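Local coordinates for xylose isomerase domain protein TIM barrel (Planctomyces limnophilus, PDB 3TVA), which binds a magnesium ion in a xylose isomerase-like TIM barrel and may act as an isomerase, at residues Y134-V138 with E169-V174; M188-G194 with K213-W217; I197-R201 with Y243-E249. All coordinates share one frame; numbering follows the deposited sequence. Where two conformers were deposited one is given.

Contact 1: residues Y134-V138 with E169-V174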
ATOM      1  N   TYR A 134      22.970  -0.771  -2.065  1.00 36.90           N
ATOM      2  CA  TYR A 134      22.027   0.274  -2.512  1.00 35.48           C
ATOM      3  C   TYR A 134      21.881   0.371  -3.989  1.00 29.89           C
ATOM      4  O   TYR A 134      20.776   0.292  -4.495  1.00 28.39           O
ATOM      5  CB  TYR A 134      22.461   1.639  -2.029  1.00 36.54           C
ATOM      6  CG  TYR A 134      21.518   2.780  -2.289  1.00 32.09           C
ATOM      7  CD1 TYR A 134      21.683   3.604  -3.369  1.00 30.66           C
ATOM      8  CD2 TYR A 134      20.491   3.043  -1.442  1.00 30.00           C
ATOM      9  CE1 TYR A 134      20.858   4.636  -3.585  1.00 29.75           C
ATOM     10  CE2 TYR A 134      19.676   4.052  -1.645  1.00 27.70           C
ATOM     11  CZ  TYR A 134      19.857   4.856  -2.722  1.00 29.07           C
ATOM     12  OH  TYR A 134      19.031   5.874  -2.894  1.00 25.59           O
ATOM     13  N   SER A 135      23.050   0.327  -4.605  0.50 29.37           N
ATOM     14  CA  SER A 135      23.056   0.413  -6.023  0.50 29.14           C
ATOM     15  C   SER A 135      22.417  -0.752  -6.736  0.50 29.69           C
ATOM     16  O   SER A 135      21.690  -0.578  -7.639  0.50 28.26           O
ATOM     17  CB  SER A 135      24.439   0.794  -6.524  0.50 32.69           C
ATOM     18  OG  SER A 135      24.895   1.964  -5.835  0.50 30.62           O
ATOM     19  N   GLU A 136      22.612  -1.945  -6.225  1.00 28.53           N
ATOM     20  CA  GLU A 136      21.985  -3.157  -6.733  1.00 32.67           C
ATOM     21  C   GLU A 136      20.451  -3.082  -6.584  1.00 26.11           C
ATOM     22  O   GLU A 136      19.704  -3.532  -7.452  1.00 26.78           O
ATOM     23  CB  GLU A 136      22.554  -4.379  -5.994  1.00 42.26           C
ATOM     24  CG  GLU A 136      22.423  -5.694  -6.735  1.00 57.26           C
ATOM     25  CD  GLU A 136      23.638  -6.047  -7.599  1.00 74.37           C
ATOM     26  OE1 GLU A 136      24.619  -5.266  -7.630  1.00 80.36           O
ATOM     27  OE2 GLU A 136      23.606  -7.112  -8.262  1.00 79.32           O
ATOM     28  N   LEU A 137      19.987  -2.507  -5.483  1.00 24.52           N
ATOM     29  CA  LEU A 137      18.550  -2.346  -5.255  1.00 24.74           C
ATOM     30  C   LEU A 137      17.941  -1.341  -6.254  1.00 24.53           C
ATOM     31  O   LEU A 137      16.857  -1.568  -6.803  1.00 19.82           O
ATOM     32  CB  LEU A 137      18.269  -1.892  -3.819  1.00 21.98           C
ATOM     33  CG  LEU A 137      16.777  -1.648  -3.542  1.00 23.10           C
ATOM     34  CD1 LEU A 137      15.998  -2.971  -3.637  1.00 20.65           C
ATOM     35  CD2 LEU A 137      16.521  -0.979  -2.186  1.00 23.51           C
ATOM     36  N   VAL A 138      18.634  -0.229  -6.478  1.00 26.16           N
ATOM     37  CA  VAL A 138      18.256   0.697  -7.555  1.00 24.23           C
ATOM     38  C   VAL A 138      18.119  -0.024  -8.910  1.00 22.68           C
ATOM     39  O   VAL A 138      17.145   0.190  -9.634  1.00 24.28           O
ATOM     40  CB  VAL A 138      19.245   1.902  -7.666  1.00 26.51           C
ATOM     41  CG1 VAL A 138      18.942   2.777  -8.904  1.00 25.33           C
ATOM     42  CG2 VAL A 138      19.193   2.743  -6.409  1.00 19.73           C
ATOM     43  N   GLU A 169      15.347  10.431  -1.579  1.00 19.53           N
ATOM     44  CA  GLU A 169      16.651  10.170  -2.146  1.00 21.82           C
ATOM     45  C   GLU A 169      16.608   8.918  -3.052  1.00 18.70           C
ATOM     46  O   GLU A 169      17.165   8.918  -4.154  1.00 17.20           O
ATOM     47  CB  GLU A 169      17.670   9.981  -1.019  1.00 22.91           C
ATOM     48  CG  GLU A 169      19.103   9.908  -1.510  1.00 35.68           C
ATOM     49  CD  GLU A 169      20.097   9.490  -0.429  1.00 42.16           C
ATOM     50  OE1 GLU A 169      19.671   8.987   0.637  1.00 45.61           O
ATOM     51  OE2 GLU A 169      21.311   9.670  -0.655  1.00 43.28           O
ATOM     52  N   PHE A 170      15.924   7.872  -2.593  1.00 14.74           N
ATOM     53  CA  PHE A 170      15.838   6.615  -3.346  1.00 17.21           C
ATOM     54  C   PHE A 170      15.063   6.843  -4.623  1.00 16.68           C
ATOM     55  O   PHE A 170      15.478   6.414  -5.705  1.00 17.95           O
ATOM     56  CB  PHE A 170      15.158   5.517  -2.507  1.00 12.25           C
ATOM     57  CG  PHE A 170      14.991   4.208  -3.230  1.00 15.22           C
ATOM     58  CD1 PHE A 170      16.099   3.443  -3.575  1.00 15.57           C
ATOM     59  CD2 PHE A 170      13.720   3.728  -3.542  1.00 18.96           C
ATOM     60  CE1 PHE A 170      15.957   2.219  -4.235  1.00 17.80           C
ATOM     61  CE2 PHE A 170      13.560   2.512  -4.197  1.00 17.99           C
ATOM     62  CZ  PHE A 170      14.681   1.753  -4.548  1.00 20.90           C
ATOM     63  N   ILE A 171      13.923   7.515  -4.493  1.00 16.90           N
ATOM     64  CA  ILE A 171      13.077   7.791  -5.649  1.00 15.15           C
ATOM     65  C   ILE A 171      13.825   8.630  -6.676  1.00 15.73           C
ATOM     66  O   ILE A 171      13.719   8.402  -7.882  1.00 16.92           O
ATOM     67  CB  ILE A 171      11.777   8.496  -5.216  1.00 17.40           C
ATOM     68  CG1 ILE A 171      10.854   7.491  -4.502  1.00 17.51           C
ATOM     69  CG2 ILE A 171      11.083   9.160  -6.403  1.00 11.44           C
ATOM     70  CD1 ILE A 171       9.616   8.130  -3.890  1.00 16.27           C
ATOM     71  N   GLU A 172      14.598   9.587  -6.185  0.50 17.93           N
ATOM     72  CA  GLU A 172      15.366  10.474  -7.050  0.50 20.92           C
ATOM     73  C   GLU A 172      16.510   9.728  -7.750  0.50 20.34           C
ATOM     74  O   GLU A 172      16.862  10.037  -8.890  0.50 21.07           O
ATOM     75  CB  GLU A 172      15.913  11.643  -6.233  0.50 22.07           C
ATOM     76  CG  GLU A 172      15.363  12.976  -6.655  0.50 28.44           C
ATOM     77  CD  GLU A 172      14.557  13.691  -5.583  0.50 30.12           C
ATOM     78  OE1 GLU A 172      15.082  14.669  -5.005  0.50 31.17           O
ATOM     79  OE2 GLU A 172      13.394  13.297  -5.346  0.50 26.62           O
ATOM     80  N   ASP A 173      17.094   8.760  -7.054  1.00 17.00           N
ATOM     81  CA  ASP A 173      18.146   7.924  -7.626  1.00 20.50           C
ATOM     82  C   ASP A 173      17.604   6.955  -8.689  1.00 18.67           C
ATOM     83  O   ASP A 173      18.250   6.724  -9.701  1.00 18.62           O
ATOM     84  CB  ASP A 173      18.880   7.146  -6.527  1.00 22.65           C
ATOM     85  CG  ASP A 173      19.849   8.021  -5.745  1.00 28.04           C
ATOM     86  OD1 ASP A 173      20.235   9.083  -6.278  1.00 28.99           O
ATOM     87  OD2 ASP A 173      20.216   7.657  -4.602  1.00 27.14           O
ATOM     88  N   VAL A 174      16.433   6.375  -8.446  1.00 17.89           N
ATOM     89  CA  VAL A 174      15.818   5.495  -9.437  1.00 14.20           C
ATOM     90  C   VAL A 174      15.447   6.312 -10.681  1.00 15.98           C
ATOM     91  O   VAL A 174      15.719   5.906 -11.819  1.00 13.34           O
ATOM     92  CB  VAL A 174      14.575   4.790  -8.861  1.00 15.37           C
ATOM     93  CG1 VAL A 174      13.797   4.090  -9.967  1.00 14.19           C
ATOM     94  CG2 VAL A 174      14.984   3.797  -7.763  1.00 14.02           C
TER

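Contact 2: residues M188-G194 with K213-W217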
HETATM    1  N   MSE A 188       4.224   4.759   9.392  0.70 22.06           N
HETATM    2  CA  MSE A 188       5.307   5.523   9.997  0.70 23.22           C
HETATM    3  C   MSE A 188       5.182   5.629  11.505  0.70 21.87           C
HETATM    4  O   MSE A 188       6.179   5.790  12.207  0.70 24.02           O
HETATM    5  CB  MSE A 188       5.400   6.897   9.379  0.70 21.70           C
HETATM    6  CG  MSE A 188       5.830   6.840   7.936  0.70 27.47           C
HETATM    7 SE   MSE A 188       6.242   8.648   7.437  0.70 46.18          SE
HETATM    8  CE  MSE A 188       7.928   8.875   8.420  0.70 30.10           C
ATOM      9  N   ILE A 189       3.954   5.536  12.002  1.00 20.45           N
ATOM     10  CA  ILE A 189       3.740   5.456  13.435  1.00 19.32           C
ATOM     11  C   ILE A 189       4.099   4.072  13.958  1.00 24.78           C
ATOM     12  O   ILE A 189       4.687   3.935  15.032  1.00 25.50           O
ATOM     13  CB  ILE A 189       2.297   5.832  13.791  1.00 19.54           C
ATOM     14  CG1 ILE A 189       2.058   7.299  13.422  1.00 17.91           C
ATOM     15  CG2 ILE A 189       2.034   5.590  15.260  1.00 19.50           C
ATOM     16  CD1 ILE A 189       0.673   7.809  13.751  1.00 21.27           C
ATOM     17  N   LEU A 190       3.754   3.045  13.188  1.00 24.54           N
ATOM     18  CA  LEU A 190       4.046   1.672  13.585  1.00 23.66           C
ATOM     19  C   LEU A 190       5.558   1.450  13.677  1.00 22.20           C
ATOM     20  O   LEU A 190       6.051   0.917  14.674  1.00 24.44           O
ATOM     21  CB  LEU A 190       3.378   0.682  12.623  1.00 23.18           C
ATOM     22  CG  LEU A 190       1.847   0.638  12.696  1.00 25.39           C
ATOM     23  CD1 LEU A 190       1.270  -0.176  11.540  1.00 27.53           C
ATOM     24  CD2 LEU A 190       1.381   0.055  14.042  1.00 26.15           C
ATOM     25  N   TYR A 191       6.296   1.897  12.663  1.00 19.80           N
ATOM     26  CA  TYR A 191       7.758   1.844  12.708  1.00 24.70           C
ATOM     27  C   TYR A 191       8.386   2.840  13.678  1.00 30.97           C
ATOM     28  O   TYR A 191       9.556   2.714  14.027  1.00 35.45           O
ATOM     29  CB  TYR A 191       8.349   2.065  11.316  1.00 24.09           C
ATOM     30  CG  TYR A 191       8.133   0.908  10.375  1.00 24.94           C
ATOM     31  CD1 TYR A 191       8.864  -0.264  10.502  1.00 28.20           C
ATOM     32  CD2 TYR A 191       7.203   0.990   9.354  1.00 26.66           C
ATOM     33  CE1 TYR A 191       8.659  -1.330   9.630  1.00 32.76           C
ATOM     34  CE2 TYR A 191       6.986  -0.061   8.492  1.00 30.61           C
ATOM     35  CZ  TYR A 191       7.717  -1.216   8.628  1.00 33.63           C
ATOM     36  OH  TYR A 191       7.488  -2.250   7.755  1.00 36.90           O
ATOM     37  N   GLY A 192       7.617   3.839  14.103  1.00 32.28           N
ATOM     38  CA  GLY A 192       8.115   4.841  15.042  1.00 34.57           C
ATOM     39  C   GLY A 192       9.127   5.814  14.438  1.00 33.76           C
ATOM     40  O   GLY A 192       9.942   6.405  15.137  1.00 37.72           O
ATOM     41  N   THR A 193       9.081   5.969  13.123  1.00 33.81           N
ATOM     42  CA  THR A 193      10.077   6.768  12.427  1.00 41.58           C
ATOM     43  C   THR A 193       9.924   8.300  12.470  1.00 50.99           C
ATOM     44  O   THR A 193      10.885   9.012  12.793  1.00 58.54           O
ATOM     45  CB  THR A 193      10.175   6.312  10.989  1.00 40.85           C
ATOM     46  OG1 THR A 193       8.868   6.306  10.422  1.00 45.45           O
ATOM     47  CG2 THR A 193      10.707   4.909  10.961  1.00 37.81           C
ATOM     48  N   GLY A 194       8.737   8.809  12.163  1.00 44.82           N
ATOM     49  CA  GLY A 194       8.558  10.250  12.039  1.00 40.18           C
ATOM     50  C   GLY A 194       7.111  10.643  11.805  1.00 33.01           C
ATOM     51  O   GLY A 194       6.307   9.800  11.387  1.00 30.72           O
ATOM     52  N   LYS A 213      -5.457   4.260   7.326  1.00 23.46           N
ATOM     53  CA  LYS A 213      -5.233   3.315   8.408  1.00 25.01           C
ATOM     54  C   LYS A 213      -4.744   4.147   9.590  1.00 23.59           C
ATOM     55  O   LYS A 213      -4.192   5.233   9.395  1.00 20.35           O
ATOM     56  CB  LYS A 213      -4.187   2.270   8.001  1.00 19.46           C
ATOM     57  CG  LYS A 213      -4.129   1.090   8.961  1.00 27.32           C
ATOM     58  CD  LYS A 213      -2.731   0.523   9.106  1.00 31.50           C
ATOM     59  CE  LYS A 213      -2.294  -0.209   7.898  1.00 29.41           C
ATOM     60  NZ  LYS A 213      -0.795  -0.274   7.788  1.00 24.58           N
ATOM     61  N   ASP A 214      -4.943   3.662  10.813  1.00 21.34           N
ATOM     62  CA  ASP A 214      -4.576   4.451  11.993  1.00 23.55           C
ATOM     63  C   ASP A 214      -3.747   3.613  12.970  1.00 22.82           C
ATOM     64  O   ASP A 214      -3.826   2.381  12.966  1.00 22.31           O
ATOM     65  CB  ASP A 214      -5.840   4.982  12.686  1.00 22.74           C
ATOM     66  CG  ASP A 214      -5.614   6.314  13.421  1.00 25.89           C
ATOM     67  OD1 ASP A 214      -4.448   6.710  13.658  1.00 26.41           O
ATOM     68  OD2 ASP A 214      -6.622   6.962  13.774  1.00 24.20           O
ATOM     69  N   ALA A 215      -2.954   4.278  13.806  1.00 21.99           N
ATOM     70  CA  ALA A 215      -2.121   3.570  14.772  1.00 25.28           C
ATOM     71  C   ALA A 215      -1.755   4.452  15.956  1.00 26.72           C
ATOM     72  O   ALA A 215      -1.816   5.679  15.866  1.00 28.86           O
ATOM     73  CB  ALA A 215      -0.853   3.043  14.097  1.00 20.41           C
ATOM     74  N   LEU A 216      -1.362   3.815  17.054  1.00 24.40           N
ATOM     75  CA  LEU A 216      -0.861   4.512  18.237  1.00 25.07           C
ATOM     76  C   LEU A 216       0.657   4.382  18.276  1.00 26.51           C
ATOM     77  O   LEU A 216       1.194   3.312  17.972  1.00 24.65           O
ATOM     78  CB  LEU A 216      -1.454   3.893  19.510  1.00 28.51           C
ATOM     79  CG  LEU A 216      -2.974   3.987  19.682  1.00 33.24           C
ATOM     80  CD1 LEU A 216      -3.450   3.133  20.882  1.00 34.97           C
ATOM     81  CD2 LEU A 216      -3.415   5.461  19.852  1.00 29.85           C
ATOM     82  N   TRP A 217       1.352   5.458  18.630  1.00 27.56           N
ATOM     83  CA  TRP A 217       2.803   5.388  18.815  1.00 28.04           C
ATOM     84  C   TRP A 217       3.177   4.379  19.895  1.00 30.91           C
ATOM     85  O   TRP A 217       2.446   4.200  20.869  1.00 32.11           O
ATOM     86  CB  TRP A 217       3.362   6.749  19.242  1.00 26.98           C
ATOM     87  CG  TRP A 217       3.270   7.794  18.188  1.00 27.50           C
ATOM     88  CD1 TRP A 217       2.305   8.756  18.068  1.00 30.68           C
ATOM     89  CD2 TRP A 217       4.176   7.996  17.100  1.00 24.66           C
ATOM     90  NE1 TRP A 217       2.553   9.535  16.961  1.00 29.31           N
ATOM     91  CE2 TRP A 217       3.693   9.090  16.350  1.00 26.31           C
ATOM     92  CE3 TRP A 217       5.340   7.351  16.678  1.00 27.65           C
ATOM     93  CZ2 TRP A 217       4.342   9.562  15.211  1.00 27.95           C
ATOM     94  CZ3 TRP A 217       5.981   7.812  15.544  1.00 28.42           C
ATOM     95  CH2 TRP A 217       5.478   8.909  14.821  1.00 27.66           C
TER

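Contact 3: residues I197-R201 with Y243-E249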
ATOM      1  N   ILE A 197       2.092  13.224   8.837  1.00 18.30           N
ATOM      2  CA  ILE A 197       1.583  14.354   8.052  1.00 17.27           C
ATOM      3  C   ILE A 197       2.738  15.202   7.491  1.00 20.64           C
ATOM      4  O   ILE A 197       2.682  15.641   6.346  1.00 21.61           O
ATOM      5  CB  ILE A 197       0.592  15.251   8.830  1.00 18.82           C
ATOM      6  CG1 ILE A 197      -0.461  14.412   9.568  1.00 26.68           C
ATOM      7  CG2 ILE A 197      -0.093  16.244   7.872  1.00 19.17           C
ATOM      8  CD1 ILE A 197      -1.130  13.364   8.707  1.00 30.48           C
ATOM      9  N   GLU A 198       3.789  15.412   8.283  1.00 18.48           N
ATOM     10  CA  GLU A 198       4.987  16.093   7.780  1.00 22.68           C
ATOM     11  C   GLU A 198       5.652  15.322   6.632  1.00 21.33           C
ATOM     12  O   GLU A 198       6.143  15.919   5.677  1.00 18.15           O
ATOM     13  CB  GLU A 198       6.000  16.323   8.898  1.00 28.89           C
ATOM     14  CG  GLU A 198       5.511  17.288   9.969  1.00 38.43           C
ATOM     15  CD  GLU A 198       6.387  17.290  11.217  1.00 50.41           C
ATOM     16  OE1 GLU A 198       7.563  16.864  11.133  1.00 54.45           O
ATOM     17  OE2 GLU A 198       5.893  17.719  12.287  1.00 52.82           O
ATOM     18  N   ALA A 199       5.681  13.998   6.731  1.00 19.45           N
ATOM     19  CA  ALA A 199       6.288  13.193   5.681  1.00 19.65           C
ATOM     20  C   ALA A 199       5.471  13.302   4.395  1.00 19.74           C
ATOM     21  O   ALA A 199       6.032  13.402   3.319  1.00 21.32           O
ATOM     22  CB  ALA A 199       6.416  11.726   6.103  1.00 12.74           C
ATOM     23  N   LEU A 200       4.149  13.263   4.527  1.00 14.50           N
ATOM     24  CA  LEU A 200       3.251  13.434   3.391  1.00 16.22           C
ATOM     25  C   LEU A 200       3.527  14.730   2.625  1.00 17.54           C
ATOM     26  O   LEU A 200       3.569  14.721   1.397  1.00 17.39           O
ATOM     27  CB  LEU A 200       1.798  13.433   3.863  1.00 17.51           C
ATOM     28  CG  LEU A 200       0.762  13.728   2.776  1.00 17.94           C
ATOM     29  CD1 LEU A 200       0.810  12.663   1.663  1.00 16.86           C
ATOM     30  CD2 LEU A 200      -0.635  13.817   3.399  1.00 15.19           C
ATOM     31  N   ARG A 201       3.689  15.845   3.345  1.00 17.98           N
ATOM     32  CA  ARG A 201       4.015  17.111   2.698  1.00 14.72           C
ATOM     33  C   ARG A 201       5.321  17.004   1.918  1.00 17.34           C
ATOM     34  O   ARG A 201       5.435  17.524   0.819  1.00 19.99           O
ATOM     35  CB  ARG A 201       4.149  18.242   3.710  1.00 16.57           C
ATOM     36  CG  ARG A 201       2.850  18.671   4.387  1.00 20.53           C
ATOM     37  CD  ARG A 201       3.083  19.958   5.173  1.00 25.79           C
ATOM     38  NE  ARG A 201       1.806  20.556   5.530  1.00 35.23           N
ATOM     39  CZ  ARG A 201       1.121  21.360   4.728  1.00 32.35           C
ATOM     40  NH1 ARG A 201       1.612  21.689   3.546  1.00 33.43           N
ATOM     41  NH2 ARG A 201      -0.046  21.838   5.119  1.00 33.63           N
ATOM     42  N   TYR A 243      -4.862  14.495   8.164  1.00 20.04           N
ATOM     43  CA  TYR A 243      -4.381  13.734   7.016  1.00 18.85           C
ATOM     44  C   TYR A 243      -5.164  14.084   5.743  1.00 19.77           C
ATOM     45  O   TYR A 243      -4.574  14.411   4.715  1.00 19.03           O
ATOM     46  CB  TYR A 243      -4.522  12.239   7.340  1.00 18.43           C
ATOM     47  CG  TYR A 243      -4.109  11.238   6.273  1.00 20.96           C
ATOM     48  CD1 TYR A 243      -2.933  11.385   5.555  1.00 18.74           C
ATOM     49  CD2 TYR A 243      -4.886  10.105   6.033  1.00 23.25           C
ATOM     50  CE1 TYR A 243      -2.554  10.443   4.594  1.00 22.26           C
ATOM     51  CE2 TYR A 243      -4.518   9.159   5.079  1.00 22.48           C
ATOM     52  CZ  TYR A 243      -3.346   9.331   4.368  1.00 23.92           C
ATOM     53  OH  TYR A 243      -2.962   8.379   3.432  1.00 22.98           O
ATOM     54  N   LEU A 244      -6.493  14.007   5.820  1.00 17.46           N
ATOM     55  CA  LEU A 244      -7.341  14.316   4.677  1.00 16.40           C
ATOM     56  C   LEU A 244      -7.268  15.786   4.225  1.00 20.58           C
ATOM     57  O   LEU A 244      -7.291  16.059   3.028  1.00 19.39           O
ATOM     58  CB  LEU A 244      -8.787  13.908   4.935  1.00 18.46           C
ATOM     59  CG  LEU A 244      -9.189  12.517   4.424  1.00 25.98           C
ATOM     60  CD1 LEU A 244      -8.289  11.471   5.002  1.00 22.16           C
ATOM     61  CD2 LEU A 244     -10.665  12.196   4.741  1.00 24.97           C
ATOM     62  N   THR A 245      -7.178  16.708   5.178  0.61 20.05           N
ATOM     63  CA  THR A 245      -7.115  18.118   4.829  0.61 19.24           C
ATOM     64  C   THR A 245      -5.783  18.415   4.135  0.61 19.85           C
ATOM     65  O   THR A 245      -5.727  19.211   3.204  0.61 20.20           O
ATOM     66  CB  THR A 245      -7.333  19.027   6.065  0.61 17.81           C
ATOM     67  OG1 THR A 245      -8.451  18.539   6.833  0.61 19.97           O
ATOM     68  CG2 THR A 245      -7.614  20.441   5.642  0.61 16.68           C
ATOM     69  N   THR A 246      -4.718  17.746   4.568  1.00 14.69           N
ATOM     70  CA  THR A 246      -3.416  17.868   3.911  1.00 17.76           C
ATOM     71  C   THR A 246      -3.419  17.220   2.512  1.00 18.57           C
ATOM     72  O   THR A 246      -2.868  17.780   1.561  1.00 18.82           O
ATOM     73  CB  THR A 246      -2.277  17.278   4.764  1.00 18.60           C
ATOM     74  OG1 THR A 246      -2.274  17.905   6.049  1.00 20.37           O
ATOM     75  CG2 THR A 246      -0.936  17.506   4.097  1.00 15.89           C
ATOM     76  N   LEU A 247      -4.048  16.054   2.380  1.00 16.49           N
ATOM     77  CA  LEU A 247      -4.184  15.411   1.064  1.00 15.82           C
ATOM     78  C   LEU A 247      -4.912  16.325   0.097  1.00 18.30           C
ATOM     79  O   LEU A 247      -4.553  16.430  -1.076  1.00 18.78           O
ATOM     80  CB  LEU A 247      -4.976  14.098   1.172  1.00 16.90           C
ATOM     81  CG  LEU A 247      -4.208  12.845   1.608  1.00 21.20           C
ATOM     82  CD1 LEU A 247      -5.165  11.661   1.847  1.00 18.23           C
ATOM     83  CD2 LEU A 247      -3.134  12.482   0.577  1.00 13.55           C
ATOM     84  N   TRP A 248      -5.957  16.978   0.589  1.00 16.38           N
ATOM     85  CA  TRP A 248      -6.724  17.866  -0.265  1.00 18.68           C
ATOM     86  C   TRP A 248      -5.845  19.021  -0.746  1.00 20.50           C
ATOM     87  O   TRP A 248      -5.836  19.343  -1.928  1.00 22.01           O
ATOM     88  CB  TRP A 248      -7.943  18.399   0.480  1.00 18.33           C
ATOM     89  CG  TRP A 248      -8.835  19.239  -0.371  1.00 19.16           C
ATOM     90  CD1 TRP A 248      -8.976  20.607  -0.327  1.00 22.16           C
ATOM     91  CD2 TRP A 248      -9.719  18.773  -1.394  1.00 20.49           C
ATOM     92  NE1 TRP A 248      -9.899  21.014  -1.268  1.00 23.94           N
ATOM     93  CE2 TRP A 248     -10.365  19.907  -1.938  1.00 28.02           C
ATOM     94  CE3 TRP A 248     -10.033  17.502  -1.902  1.00 23.01           C
ATOM     95  CZ2 TRP A 248     -11.309  19.808  -2.966  1.00 27.85           C
ATOM     96  CZ3 TRP A 248     -10.965  17.409  -2.921  1.00 27.67           C
ATOM     97  CH2 TRP A 248     -11.594  18.555  -3.441  1.00 25.08           C
ATOM     98  N   GLU A 249      -5.091  19.622   0.172  1.00 20.40           N
ATOM     99  CA  GLU A 249      -4.211  20.741  -0.168  1.00 19.98           C
ATOM    100  C   GLU A 249      -3.161  20.404  -1.238  1.00 21.90           C
ATOM    101  O   GLU A 249      -2.863  21.225  -2.110  1.00 18.28           O
ATOM    102  CB  GLU A 249      -3.505  21.280   1.079  1.00 22.34           C
ATOM    103  CG  GLU A 249      -2.420  22.288   0.724  1.00 34.57           C
ATOM    104  CD  GLU A 249      -1.529  22.664   1.886  1.00 46.63           C
ATOM    105  OE1 GLU A 249      -2.010  22.658   3.046  1.00 47.15           O
ATOM    106  OE2 GLU A 249      -0.338  22.987   1.644  1.00 52.50           O
TER
HETATM  107  O   HOH W   1      -0.683  19.914   7.152  1.00 19.93           O

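Contact 1: residues Y134-V138 with E169-V174
Tyr134 reaches across from helix 132-149 and donates a hydrogen bond from its hydroxyl to the carboxylate of Asp173, with OH 2.7 Å from Asp173 OD2. The acceptor is approached on its anti side, 16° out of the carboxylate plane, and the phenol ring stands almost perpendicular to the carboxylate, their planes 87° apart. OD2 lies at the ring edge, close to the ring plane, and also brushes Tyr134 CE1. The same hydroxyl rests against the backbone of Phe170, 3.3 Å from Phe170 CA, and sits at the edge of the Phe170 ring.

Phe170 is the apolar counterpart of this polar end. Its CE1 corner is wedged between two residues of helix 132-149, 3.8 Å from Leu137 CD2 and 3.9 Å from Val138 CG2, both approaching obliquely, while CD1 lies against Tyr134 CZ. With CG anti to the backbone N, the ring is thrown across the gap between the helices. Val174, one turn on in its own helix, lays CG2 over one face of that ring, toward the ring's margin, and Val138 CG1 meets the same methyl at 4.2 Å.

The two helices follow successive parallel strands, 118-121 and 154-158, on the outside of the TIM barrel. Their short segments cross at -61° with axes 10.6 Å apart at closest approach, converging toward Val138 and Val174, whose CA atoms are 5.7 Å apart.

Further out, Thr141 of helix 132-149 touches both Phe170 and Val174, and Leu137 leans on Val92. Val126 and Ser129 pack against Tyr134, and Ser129 OG is also hydrogen-bonded to Glu169 OE2. At the C-terminal end of helix 164-174, Gln142 NE2 holds the carbonyl oxygen of Val174, a polar tie back to helix 132-149.

Contact 2: residues M188-G194 with K213-W217
Ile189 lies against one face of the indole of Trp217, and the two side chains cross at about a right angle. Its CG2 methyl sits over the five-membered ring, 3.9 Å from the centroid and 17° off the normal, a CH-pi contact. CG1 of Ile189 lies over the same face, at the six-membered ring, 3.7 Å from Trp217 CZ2. CG2 is anti to the backbone N of Ile189, which carries this branch on to the backbone just past the strand, 3.4 Å from Trp217 N.

The edge of the indole is met by the chain that leaves the helix. Gly192 CA comes to 3.7 Å from Trp217 CZ3, and Gly194 O to 3.6 Å from Trp217 CH2, both near the ring plane. This turn is a Schellman motif: Gly192, with positive phi (72°), is the C-prime residue, Thr193 N bonds Met188 O, and Gly192 N makes a weak bond to Ile189 O. The helix end is thus folded round the rim of the ring.

Farther back along the strand, Ala215 turns its CB toward the helix, touching Leu190 CD2 at 3.7 Å and Ile189 CG2 at 4.0 Å. Leu190 CD1 passes near the amine of Lys213, whose principal partner is Asp184, a magnesium ligand.

Trp217 N is bonded to Asp237, and Trp217 also leans on Arg223. Strand 207-216 runs parallel to strand 179-183 in the barrel and pairs antiparallel with strand 229-231, while Ala186 of helix 185-190 packs on Lys213 and Ala215. Helix 196-203 also takes part, with Pro196 touching Ile189.

Contact 3: residues I197-R201 with Y243-E249
Leu200 and Thr246 pass each other in opposite directions between two helices on the outside of the TIM barrel. The segments are nearly parallel, 8° apart, with axes 10.3 Å from each other at closest approach; helix 196-203 precedes strand 207-216, and helix 240-249 precedes strand 256-258.

The apolar part centres on Leu200, whose CD2 methyl is shared by three residues of helix 240-249: Thr246 CG2 at 3.8 Å, with Tyr243 CD1 and Leu247 CD2 slightly farther. Its CG lies anti to the backbone N (chi1 175°), directing the branch toward helix 240-249. Ile197 CD1 is 3.8 Å from Tyr243 CB and approaches the Tyr243 ring obliquely; Ile197 CG2 packs on Thr246 OG1. Leu247 CD1 lies over one face of the Tyr243 ring, near its margin. Leu200 also touches Val207, and Tyr243 and Leu247 rest on Ile210, both residues of strand 207-216.

Among the polar interactions, Tyr243 OH is bonded to His211 O, so this helix grips the backbone of a residue whose side chain binds magnesium. Thr246 OG1 bonds Ala242 O in its own helix and accepts a bond from a water, which in turn accepts one from Arg201 NH2.

At the surface, an end-on, two-nitrogen salt bridge joins Arg201 and Glu249, with guanidinium and carboxylate planes turned 54° apart and Thr246 CG2 over one guanidinium face, toward its margin. Arg201 NH2 meets Glu249 OE1 on its syn side at 3.0 Å, while Arg201 NH1 bonds Glu249 OE2, also at 3.0 Å, from above the carboxylate plane.

Overall arrangement
All three contacts belong to one barrel, but at different distances from its magnesium ion, which is held by Glu158, Asp184, His211 and Glu259. Contact 2 lies nearest: the Lys213 side chain is about 4 Å from the metal and about 3 Å from those of Asp184 and Glu259. In contact 3 the side chain of Tyr243 is about 9 Å from the magnesium ion. Contacts 2 and 3, with centres 15 Å apart, have segments that alternate along the chain; in the conformer given, Met188 SE packs on Ala199 CB. Contact 1 closes earlier in the sequence, its centre 24 Å and 25 Å from those of contacts 2 and 3; its Phe170 side chain is about 11 Å from that of Glu158.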